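Local coordinates for Serine/threonine-protein kinase-like protein ACR4 (Arabidopsis thaliana, PDB 7A0J) that controls formative cell division in root meristems as a receptor kinase that pairs with the CLE40 peptide, this chain being its extracellular CRINKLY domain, at residues Ala8-Gly12 with Tyr280-Gly284; Ser95-His100 with Ser144-Asn150; Phe134-Leu140 with Val160-Gly164; Glu178-Gln182 with Gly193-Gly197. All blocks are in the same frame, centred on the assembly; numbering follows the deposited sequence.

Contact 1: Ala8-Gly12 with Tyr280-Gly284; sequences AISYG and YFTCG
Two extended segments from the first and last of the seven repeats face each other here, so the contact lies where the β-propeller ring closes, across the junction between its first and seventh blades. Strand 8-10 and strand 281-284 run roughly antiparallel (147° between N-to-C directions), but their axes come no nearer than 8.4 Å: they belong to different sheets and pack face to face, with Ile9 CA 8.0 Å from Cys283 CA and Tyr11 CA 8.3 Å from Tyr280 CA. Ala8, in extended β conformation, leads into Ile9, whose CA-to-CB bond points toward the other strand. In its mt rotamer, Ile9 places CG2 3.3 Å from CE2 of Phe281 and CD1 3.6 Å from SG of Cys283, which has chi1 m and whose disulfide partner is Cys295. Ser10 turns away, and its OG hydrogen-bonds to Phe57 O, while its backbone O lies near the plane of the Phe281 ring, 3.6 Å from CZ. Phe281 reaches across with chi1 at 60° (p). Tyr11, also p, sets CB 4.0 Å from Phe281 CE1; its ring then leads away, and OH hydrogen-bonds to Asp98 OD1. With 194 Å² buried and no hydrogen bond between the two segments, their contact rests on apolar side-chain packing.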
# COMPACT_ATOMS: atom_id res chain seq x y z
N ALA A 8 0.50 6.98 -2.64
CA ALA A 8 1.43 5.83 -2.78
C ALA A 8 2.85 6.34 -3.06
O ALA A 8 2.98 7.49 -3.53
CB ALA A 8 0.95 4.92 -3.89
N ILE A 9 3.85 5.51 -2.77
CA ILE A 9 5.29 5.85 -2.91
C ILE A 9 6.00 4.76 -3.72
O ILE A 9 5.79 3.56 -3.43
CB ILE A 9 5.94 6.05 -1.53
CG1 ILE A 9 5.48 7.35 -0.87
CG2 ILE A 9 7.46 5.97 -1.62
CD1 ILE A 9 6.00 7.56 0.53
N SER A 10 6.81 5.19 -4.70
CA SER A 10 7.78 4.34 -5.43
C SER A 10 9.19 4.66 -4.92
O SER A 10 9.41 5.81 -4.49
CB SER A 10 7.66 4.54 -6.91
OG SER A 10 6.38 4.13 -7.37
N TYR A 11 10.08 3.67 -4.97
CA TYR A 11 11.44 3.72 -4.36
C TYR A 11 12.41 2.88 -5.19
O TYR A 11 11.98 2.31 -6.21
CB TYR A 11 11.35 3.22 -2.91
CG TYR A 11 10.54 1.96 -2.74
CD1 TYR A 11 9.17 2.02 -2.54
CD2 TYR A 11 11.14 0.72 -2.81
CE1 TYR A 11 8.41 0.86 -2.40
CE2 TYR A 11 10.40 -0.45 -2.67
CZ TYR A 11 9.03 -0.37 -2.47
OH TYR A 11 8.29 -1.51 -2.33
N GLY A 12 13.68 2.83 -4.76
CA GLY A 12 14.75 2.05 -5.41
C GLY A 12 15.77 2.95 -6.09
O GLY A 12 15.68 4.18 -5.94
N TYR A 280 12.70 3.44 2.67
CA TYR A 280 13.52 4.15 3.69
C TYR A 280 13.06 5.61 3.86
O TYR A 280 13.88 6.44 4.29
CB TYR A 280 15.00 4.10 3.31
CG TYR A 280 15.55 2.70 3.14
CD1 TYR A 280 15.67 1.85 4.22
CD2 TYR A 280 15.94 2.24 1.89
CE1 TYR A 280 16.17 0.56 4.07
CE2 TYR A 280 16.44 0.95 1.73
CZ TYR A 280 16.55 0.11 2.82
OH TYR A 280 17.05 -1.15 2.66
N PHE A 281 11.79 5.91 3.58
CA PHE A 281 11.20 7.26 3.77
C PHE A 281 9.67 7.19 3.76
O PHE A 281 9.10 6.30 3.10
CB PHE A 281 11.71 8.22 2.68
CG PHE A 281 11.37 7.80 1.28
CD1 PHE A 281 12.14 6.86 0.61
CD2 PHE A 281 10.26 8.33 0.63
CE1 PHE A 281 11.82 6.47 -0.68
CE2 PHE A 281 9.94 7.94 -0.66
CZ PHE A 281 10.72 7.01 -1.31
N THR A 282 9.05 8.11 4.49
CA THR A 282 7.58 8.26 4.65
C THR A 282 7.18 9.66 4.18
O THR A 282 7.96 10.61 4.41
CB THR A 282 7.16 8.00 6.10
OG1 THR A 282 7.53 6.65 6.40
CG2 THR A 282 5.69 8.20 6.36
N CYS A 283 6.00 9.78 3.56
CA CYS A 283 5.38 11.06 3.16
C CYS A 283 3.99 11.17 3.80
O CYS A 283 3.29 10.14 3.87
CB CYS A 283 5.27 11.17 1.64
SG CYS A 283 6.88 11.06 0.81
N GLY A 284 3.64 12.37 4.28
CA GLY A 284 2.31 12.70 4.81
C GLY A 284 1.68 13.83 4.02
O GLY A 284 2.44 14.66 3.47

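Contact 2: Ser95-His100 with Ser144-Asn150; sequences SAGDYH and SAGSEFN
Each segment carries the end of a strand into a tight turn, and the two turns are built alike: Gly97 N donates to His100 O at 2.9 Å and Gly146 N to Phe149 O at 2.8 Å, with near-identical angles at Asp98 and Ser147 (phi/psi about -70/-50) and at Tyr99 and Glu148 (about -130/25). A Ser-Ala-Gly sequence leads each strand into its turn, in neighbouring blades of the propeller, near its middle. Register is set by Gly97 CA to Ala145 CA, 4.7 Å, and Asp98 CA to Ser147 CA, 5.2 Å. Van der Waals contact centres on Ala145, whose CB lies 3.2 Å from Gly97 N and 3.9 Å from His100 NE2. Glycine is needed at 97, since a CB there would come within 2.5 Å of Gly146 O; the CA itself is 3.3 Å from that oxygen. His100, chi1 at 91°, sets the edge of its ring against Gly146 O, CE1 3.4 Å away. One direct hydrogen bond crosses, Ser147 OG to Asp98 OD2 (2.8 Å), both side chains having chi1 m; Asp98 OD1 is taken by Tyr11. A bridging water accepts from Tyr99 N (2.8 Å), donates to Ser147 O (2.6 Å) and bonds His100 ND1 (2.9 Å). Small residues thus let two turns approach closely, and one side-chain hydrogen bond and a bridging water satisfy polar groups buried between them.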
# COMPACT_ATOMS: atom_id res chain seq x y z
N SER A 95 -2.26 -4.23 -4.64
CA SER A 95 -1.16 -4.01 -3.66
C SER A 95 0.17 -4.36 -4.32
O SER A 95 0.29 -5.49 -4.84
CB SER A 95 -1.39 -4.79 -2.39
OG SER A 95 -1.44 -6.18 -2.66
N ALA A 96 1.13 -3.43 -4.29
CA ALA A 96 2.46 -3.55 -4.91
C ALA A 96 3.52 -3.75 -3.82
O ALA A 96 3.59 -2.90 -2.91
CB ALA A 96 2.76 -2.33 -5.75
N GLY A 97 4.28 -4.84 -3.90
CA GLY A 97 5.50 -5.07 -3.11
C GLY A 97 6.69 -4.39 -3.77
O GLY A 97 6.48 -3.40 -4.48
N ASP A 98 7.90 -4.92 -3.55
CA ASP A 98 9.14 -4.41 -4.17
C ASP A 98 9.12 -4.75 -5.67
O ASP A 98 9.29 -3.82 -6.48
CB ASP A 98 10.39 -4.97 -3.48
CG ASP A 98 10.58 -4.49 -2.05
OD1 ASP A 98 9.93 -3.50 -1.67
OD2 ASP A 98 11.38 -5.12 -1.33
N TYR A 99 8.91 -6.02 -6.00
CA TYR A 99 9.08 -6.59 -7.36
C TYR A 99 7.86 -7.44 -7.76
O TYR A 99 8.01 -8.33 -8.60
CB TYR A 99 10.35 -7.44 -7.43
CG TYR A 99 11.56 -6.81 -6.79
CD1 TYR A 99 12.14 -5.67 -7.32
CD2 TYR A 99 12.13 -7.36 -5.65
CE1 TYR A 99 13.25 -5.09 -6.74
CE2 TYR A 99 13.24 -6.78 -5.05
CZ TYR A 99 13.81 -5.64 -5.60
OH TYR A 99 14.90 -5.07 -5.02
N HIS A 100 6.68 -7.15 -7.18
CA HIS A 100 5.43 -7.89 -7.47
C HIS A 100 4.21 -6.98 -7.28
O HIS A 100 4.30 -6.01 -6.50
CB HIS A 100 5.34 -9.17 -6.62
CG HIS A 100 4.64 -8.99 -5.31
ND1 HIS A 100 5.31 -8.68 -4.14
CD2 HIS A 100 3.33 -9.05 -4.99
CE1 HIS A 100 4.45 -8.57 -3.16
NE2 HIS A 100 3.23 -8.78 -3.65
N SER A 144 -2.42 -5.97 1.21
CA SER A 144 -1.21 -5.22 1.62
C SER A 144 0.03 -6.06 1.29
O SER A 144 0.07 -7.24 1.70
CB SER A 144 -1.26 -4.84 3.07
OG SER A 144 -0.50 -3.67 3.32
N ALA A 145 1.00 -5.47 0.58
CA ALA A 145 2.17 -6.16 -0.01
C ALA A 145 3.42 -5.90 0.84
O ALA A 145 3.68 -4.73 1.19
CB ALA A 145 2.37 -5.69 -1.42
N GLY A 146 4.15 -6.97 1.16
CA GLY A 146 5.52 -6.92 1.70
C GLY A 146 6.55 -7.11 0.60
O GLY A 146 6.15 -7.09 -0.58
N SER A 147 7.83 -7.28 0.96
CA SER A 147 8.95 -7.48 0.01
C SER A 147 8.82 -8.83 -0.69
O SER A 147 8.99 -8.88 -1.92
CB SER A 147 10.29 -7.34 0.70
OG SER A 147 10.51 -6.00 1.13
N GLU A 148 8.54 -9.90 0.07
CA GLU A 148 8.54 -11.31 -0.42
C GLU A 148 7.25 -12.02 0.01
O GLU A 148 7.26 -13.27 0.05
CB GLU A 148 9.77 -12.05 0.10
CG GLU A 148 11.08 -11.33 -0.20
CD GLU A 148 12.33 -12.06 0.26
OE1 GLU A 148 12.37 -13.31 0.14
OE2 GLU A 148 13.26 -11.39 0.74
N PHE A 149 6.18 -11.28 0.30
CA PHE A 149 4.85 -11.82 0.70
C PHE A 149 3.76 -10.78 0.41
O PHE A 149 4.09 -9.61 0.12
CB PHE A 149 4.85 -12.20 2.18
CG PHE A 149 4.96 -11.03 3.13
CD1 PHE A 149 3.83 -10.40 3.63
CD2 PHE A 149 6.21 -10.56 3.53
CE1 PHE A 149 3.95 -9.32 4.49
CE2 PHE A 149 6.32 -9.49 4.39
CZ PHE A 149 5.19 -8.87 4.88
N ASN A 150 2.49 -11.20 0.51
CA ASN A 150 1.29 -10.33 0.41
C ASN A 150 0.27 -10.80 1.46
O ASN A 150 0.17 -12.02 1.68
CB ASN A 150 0.71 -10.33 -1.00
CG ASN A 150 0.02 -9.03 -1.36
OD1 ASN A 150 -1.02 -8.69 -0.82
ND2 ASN A 150 0.61 -8.28 -2.29
O HOH W 1 8.09 -8.04 -4.26

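Contact 3: Phe134-Leu140 with Val160-Gly164; sequences FVFDKQL and VFCWG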
# COMPACT_ATOMS: atom_id res chain seq x y z
N PHE A 134 -4.12 -17.37 -7.43
CA PHE A 134 -4.52 -17.97 -6.12
C PHE A 134 -6.05 -18.03 -6.03
O PHE A 134 -6.71 -17.04 -6.40
CB PHE A 134 -3.95 -17.16 -4.95
CG PHE A 134 -2.44 -17.07 -4.92
CD1 PHE A 134 -1.67 -18.11 -4.42
CD2 PHE A 134 -1.79 -15.93 -5.37
CE1 PHE A 134 -0.29 -18.01 -4.38
CE2 PHE A 134 -0.41 -15.84 -5.33
CZ PHE A 134 0.34 -16.88 -4.84
N VAL A 135 -6.57 -19.16 -5.55
CA VAL A 135 -8.01 -19.38 -5.23
C VAL A 135 -8.10 -19.84 -3.77
O VAL A 135 -7.87 -21.03 -3.51
CB VAL A 135 -8.67 -20.39 -6.19
CG1 VAL A 135 -10.14 -20.59 -5.88
CG2 VAL A 135 -8.47 -20.00 -7.64
N PHE A 136 -8.39 -18.90 -2.85
CA PHE A 136 -8.46 -19.14 -1.39
C PHE A 136 -9.89 -19.57 -1.01
O PHE A 136 -10.81 -19.40 -1.84
CB PHE A 136 -8.02 -17.90 -0.62
CG PHE A 136 -6.62 -17.42 -0.95
CD1 PHE A 136 -5.52 -18.24 -0.72
CD2 PHE A 136 -6.41 -16.16 -1.48
CE1 PHE A 136 -4.24 -17.80 -1.03
CE2 PHE A 136 -5.13 -15.72 -1.78
CZ PHE A 136 -4.05 -16.55 -1.55
N ASP A 137 -10.06 -20.09 0.21
CA ASP A 137 -11.33 -20.69 0.72
C ASP A 137 -12.09 -19.68 1.59
O ASP A 137 -13.08 -20.09 2.22
CB ASP A 137 -11.04 -21.99 1.48
CG ASP A 137 -10.05 -21.85 2.62
OD1 ASP A 137 -9.76 -20.71 3.02
OD2 ASP A 137 -9.56 -22.90 3.10
N LYS A 138 -11.65 -18.41 1.62
CA LYS A 138 -12.27 -17.31 2.41
C LYS A 138 -12.45 -16.08 1.52
O LYS A 138 -11.69 -15.92 0.55
CB LYS A 138 -11.40 -16.94 3.61
CG LYS A 138 -11.32 -17.98 4.72
CD LYS A 138 -10.66 -17.46 5.99
CE LYS A 138 -9.25 -16.93 5.77
NZ LYS A 138 -8.37 -17.96 5.16
N GLN A 139 -13.42 -15.23 1.87
CA GLN A 139 -13.60 -13.86 1.30
C GLN A 139 -12.53 -12.95 1.92
O GLN A 139 -12.44 -12.92 3.17
CB GLN A 139 -15.01 -13.36 1.57
CG GLN A 139 -16.09 -14.14 0.84
CD GLN A 139 -16.01 -13.99 -0.66
OE1 GLN A 139 -15.83 -12.89 -1.18
NE2 GLN A 139 -16.14 -15.10 -1.37
N LEU A 140 -11.76 -12.24 1.09
CA LEU A 140 -10.63 -11.38 1.52
C LEU A 140 -10.86 -9.94 1.05
O LEU A 140 -11.52 -9.75 0.01
CB LEU A 140 -9.32 -11.92 0.94
CG LEU A 140 -8.95 -13.35 1.34
CD1 LEU A 140 -7.75 -13.84 0.54
CD2 LEU A 140 -8.66 -13.45 2.83
N VAL A 160 -6.21 -11.87 9.90
CA VAL A 160 -5.13 -11.56 8.91
C VAL A 160 -4.64 -12.88 8.29
O VAL A 160 -4.45 -13.86 9.03
CB VAL A 160 -3.97 -10.76 9.53
CG1 VAL A 160 -3.15 -11.58 10.53
CG2 VAL A 160 -3.07 -10.17 8.46
N PHE A 161 -4.47 -12.88 6.96
CA PHE A 161 -4.01 -14.03 6.15
C PHE A 161 -2.94 -13.54 5.16
O PHE A 161 -3.20 -12.55 4.45
CB PHE A 161 -5.20 -14.67 5.42
CG PHE A 161 -4.82 -15.67 4.35
CD1 PHE A 161 -4.32 -16.91 4.69
CD2 PHE A 161 -4.99 -15.36 3.01
CE1 PHE A 161 -3.97 -17.83 3.71
CE2 PHE A 161 -4.65 -16.28 2.03
CZ PHE A 161 -4.14 -17.51 2.38
N CYS A 162 -1.78 -14.21 5.15
CA CYS A 162 -0.61 -13.87 4.30
C CYS A 162 -0.14 -15.11 3.53
O CYS A 162 -0.34 -16.23 4.05
CB CYS A 162 0.52 -13.29 5.14
SG CYS A 162 0.01 -11.89 6.18
N TRP A 163 0.45 -14.91 2.35
CA TRP A 163 0.88 -15.98 1.41
C TRP A 163 2.12 -15.54 0.63
O TRP A 163 2.61 -14.42 0.89
CB TRP A 163 -0.27 -16.34 0.46
CG TRP A 163 -0.65 -15.23 -0.47
CD1 TRP A 163 -0.15 -14.99 -1.71
CD2 TRP A 163 -1.62 -14.19 -0.21
NE1 TRP A 163 -0.73 -13.87 -2.25
CE2 TRP A 163 -1.64 -13.36 -1.36
CE3 TRP A 163 -2.46 -13.88 0.86
CZ2 TRP A 163 -2.47 -12.25 -1.46
CZ3 TRP A 163 -3.28 -12.78 0.76
CH2 TRP A 163 -3.29 -11.97 -0.38
N GLY A 164 2.60 -16.39 -0.28
CA GLY A 164 3.72 -16.10 -1.20
C GLY A 164 4.94 -16.93 -0.87
O GLY A 164 5.93 -16.33 -0.41
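Four aromatic side chains interdigitate in the cleft between these segments, which the backbones leave wide: strand 134-136 and strand 160-163 run at 151° with axes 11.2 Å apart, and no hydrogen bond joins them. Phe136 is the wedge. Its ring enters the angle between Phe161 and Trp163, with CE1 3.4 Å from Phe161 CZ and CZ 3.6 Å from Trp163 CD2. The edge of Phe161 abuts the face of Phe136 (centroids 4.7 Å, planes at 79°, close to T-shaped), while the edge of Phe136 is directed at the face of the Trp163 six-membered ring (4.9 Å, 50°). Trp163 in turn presents its five-membered ring edge-on to the face of Phe134 (4.5 Å, 56°), Phe134 CE2 standing 3.7 Å from Trp163 NE1. This aromatic cluster fills the space between consecutive propeller blades: strand 132-136 ends the third blade, the chain turns a corner at Asp137 and Lys138, and strand 139-145 opens the fourth, to which strand 160-163 belongs. From strand 139-145, Leu140 packs beside Phe161, CD1 4.0 Å from Phe161 CD2. Lys138 folds its chain through m torsions at chi3 and chi4 so that NZ roofs one face of Phe161, 4.5 Å from the centroid and 22° off the normal, a cation-pi contact; the same NZ has a long salt bridge to Asp137 OD1 (3.8 Å).

Contact 4: Glu178-Gln182 with Gly193-Gly197; sequences EKKFQ and GILDG
The backbones meet as an antiparallel β pair at the open end of a hairpin, the first two strands of the fifth propeller blade. Phe181 and Leu195 form a non-hydrogen-bonded pair with CA atoms 4.2 Å apart, flanked by two bonds: Asp196 N to Lys180 O (2.8 Å, 169° at the hydrogen) and Gln182 N to Ile194 O (3.0 Å, 159°). Two CA-H...O contacts lie between, Leu195 CA to Lys180 O (3.3 Å) and Phe181 CA to Ile194 O (3.5 Å). The chain turns a corner at Gln182, and the hairpin continues inward with Ile194 backbone-bonded to Lys183. End-to-end directions, CA of Lys179 to Gln182 and of Gly193 to Gly197, lie 82° apart. The CB atoms of Phe181 and Leu195 diverge, yet with both chi1 at m Phe181 CE1 lies 3.6 Å from Leu195 CD2. The Phe181 ring, which also meets Trp205, sets CD1 3.6 Å from Gly193 C; a CB on Gly193 would lie 2.5 Å from that CD1. Gln182 (chi1 p) points toward the other segment, its CB 3.8 Å from Asp196 OD1. Lys179, on the same side of the chain as Phe181, brings its CD 4.3 Å from Leu195 CD2.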
# COMPACT_ATOMS: atom_id res chain seq x y z
N GLU A 178 -7.80 -15.19 16.34
CA GLU A 178 -8.70 -14.45 17.27
C GLU A 178 -8.42 -12.94 17.18
O GLU A 178 -9.33 -12.17 17.52
CB GLU A 178 -8.52 -14.95 18.70
CG GLU A 178 -9.12 -16.32 18.95
CD GLU A 178 -8.43 -17.49 18.27
OE1 GLU A 178 -7.22 -17.38 17.98
OE2 GLU A 178 -9.10 -18.51 18.01
N LYS A 179 -7.22 -12.54 16.73
CA LYS A 179 -6.83 -11.12 16.55
C LYS A 179 -7.65 -10.50 15.42
O LYS A 179 -7.46 -10.91 14.25
CB LYS A 179 -5.33 -11.00 16.27
CG LYS A 179 -4.42 -11.41 17.43
CD LYS A 179 -4.43 -10.42 18.58
CE LYS A 179 -3.67 -10.92 19.79
NZ LYS A 179 -4.47 -11.91 20.56
N LYS A 180 -8.54 -9.56 15.76
CA LYS A 180 -9.46 -8.87 14.81
C LYS A 180 -8.85 -7.51 14.44
O LYS A 180 -8.49 -6.76 15.36
CB LYS A 180 -10.84 -8.71 15.45
CG LYS A 180 -11.50 -10.01 15.90
CD LYS A 180 -11.94 -10.89 14.76
CE LYS A 180 -12.35 -12.28 15.19
NZ LYS A 180 -11.28 -13.28 14.95
N PHE A 181 -8.76 -7.22 13.14
CA PHE A 181 -8.13 -6.01 12.56
C PHE A 181 -9.15 -5.26 11.70
O PHE A 181 -9.95 -5.92 11.00
CB PHE A 181 -6.90 -6.40 11.75
CG PHE A 181 -5.77 -6.96 12.57
CD1 PHE A 181 -5.03 -6.15 13.42
CD2 PHE A 181 -5.48 -8.32 12.54
CE1 PHE A 181 -4.00 -6.67 14.19
CE2 PHE A 181 -4.45 -8.84 13.32
CZ PHE A 181 -3.72 -8.02 14.14
N GLN A 182 -9.14 -3.92 11.77
CA GLN A 182 -9.95 -3.02 10.90
C GLN A 182 -9.06 -2.48 9.76
O GLN A 182 -9.63 -2.10 8.72
CB GLN A 182 -10.60 -1.90 11.71
CG GLN A 182 -9.62 -0.96 12.41
CD GLN A 182 -10.34 0.03 13.29
OE1 GLN A 182 -10.20 0.03 14.51
NE2 GLN A 182 -11.15 0.87 12.67
N GLY A 193 -1.02 -4.01 12.17
CA GLY A 193 -2.49 -3.99 12.07
C GLY A 193 -3.11 -3.16 13.17
O GLY A 193 -2.67 -3.30 14.33
N ILE A 194 -4.07 -2.30 12.82
CA ILE A 194 -4.92 -1.57 13.80
C ILE A 194 -6.04 -2.52 14.22
O ILE A 194 -6.86 -2.89 13.35
CB ILE A 194 -5.45 -0.25 13.21
CG1 ILE A 194 -4.29 0.67 12.78
CG2 ILE A 194 -6.39 0.45 14.18
CD1 ILE A 194 -4.72 1.89 12.01
N LEU A 195 -6.05 -2.96 15.48
CA LEU A 195 -7.05 -3.90 16.04
C LEU A 195 -8.45 -3.29 15.88
O LEU A 195 -8.57 -2.05 15.97
CB LEU A 195 -6.75 -4.17 17.52
CG LEU A 195 -5.51 -5.02 17.79
CD1 LEU A 195 -5.11 -4.94 19.26
CD2 LEU A 195 -5.74 -6.47 17.38
N ASP A 196 -9.46 -4.14 15.64
CA ASP A 196 -10.88 -3.73 15.53
C ASP A 196 -11.34 -3.19 16.89
O ASP A 196 -10.82 -3.67 17.91
CB ASP A 196 -11.76 -4.90 15.07
CG ASP A 196 -13.15 -4.50 14.61
OD1 ASP A 196 -13.27 -3.46 13.94
OD2 ASP A 196 -14.11 -5.23 14.94
N GLY A 197 -12.25 -2.21 16.88
CA GLY A 197 -12.87 -1.64 18.10
C GLY A 197 -12.45 -0.19 18.33
O GLY A 197 -11.61 0.31 17.56

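In the fold
Contacts 1 and 2 are buried, centred about 10 and 9 Å from the chain centre; contacts 3 and 4 lie about 17 and 18 Å out and are only partly buried. The inner two differ in chemistry, apolar fit against water and hydrogen bonds, but meet directly through Tyr11 OH and Asp98 OD1 (2.7 Å). Contacts 2 and 3 both join the third and fourth blades, sharing strand 139-145: the first by turns near the middle, the second by aromatic rings farther out, linked where Asn150 O lies 3.0 Å from Trp163 N. Contact 4, by contrast, is backbone pairing within one blade, brushing contact 3 where Val160 CG1 is 4.1 Å from Phe181 CE2.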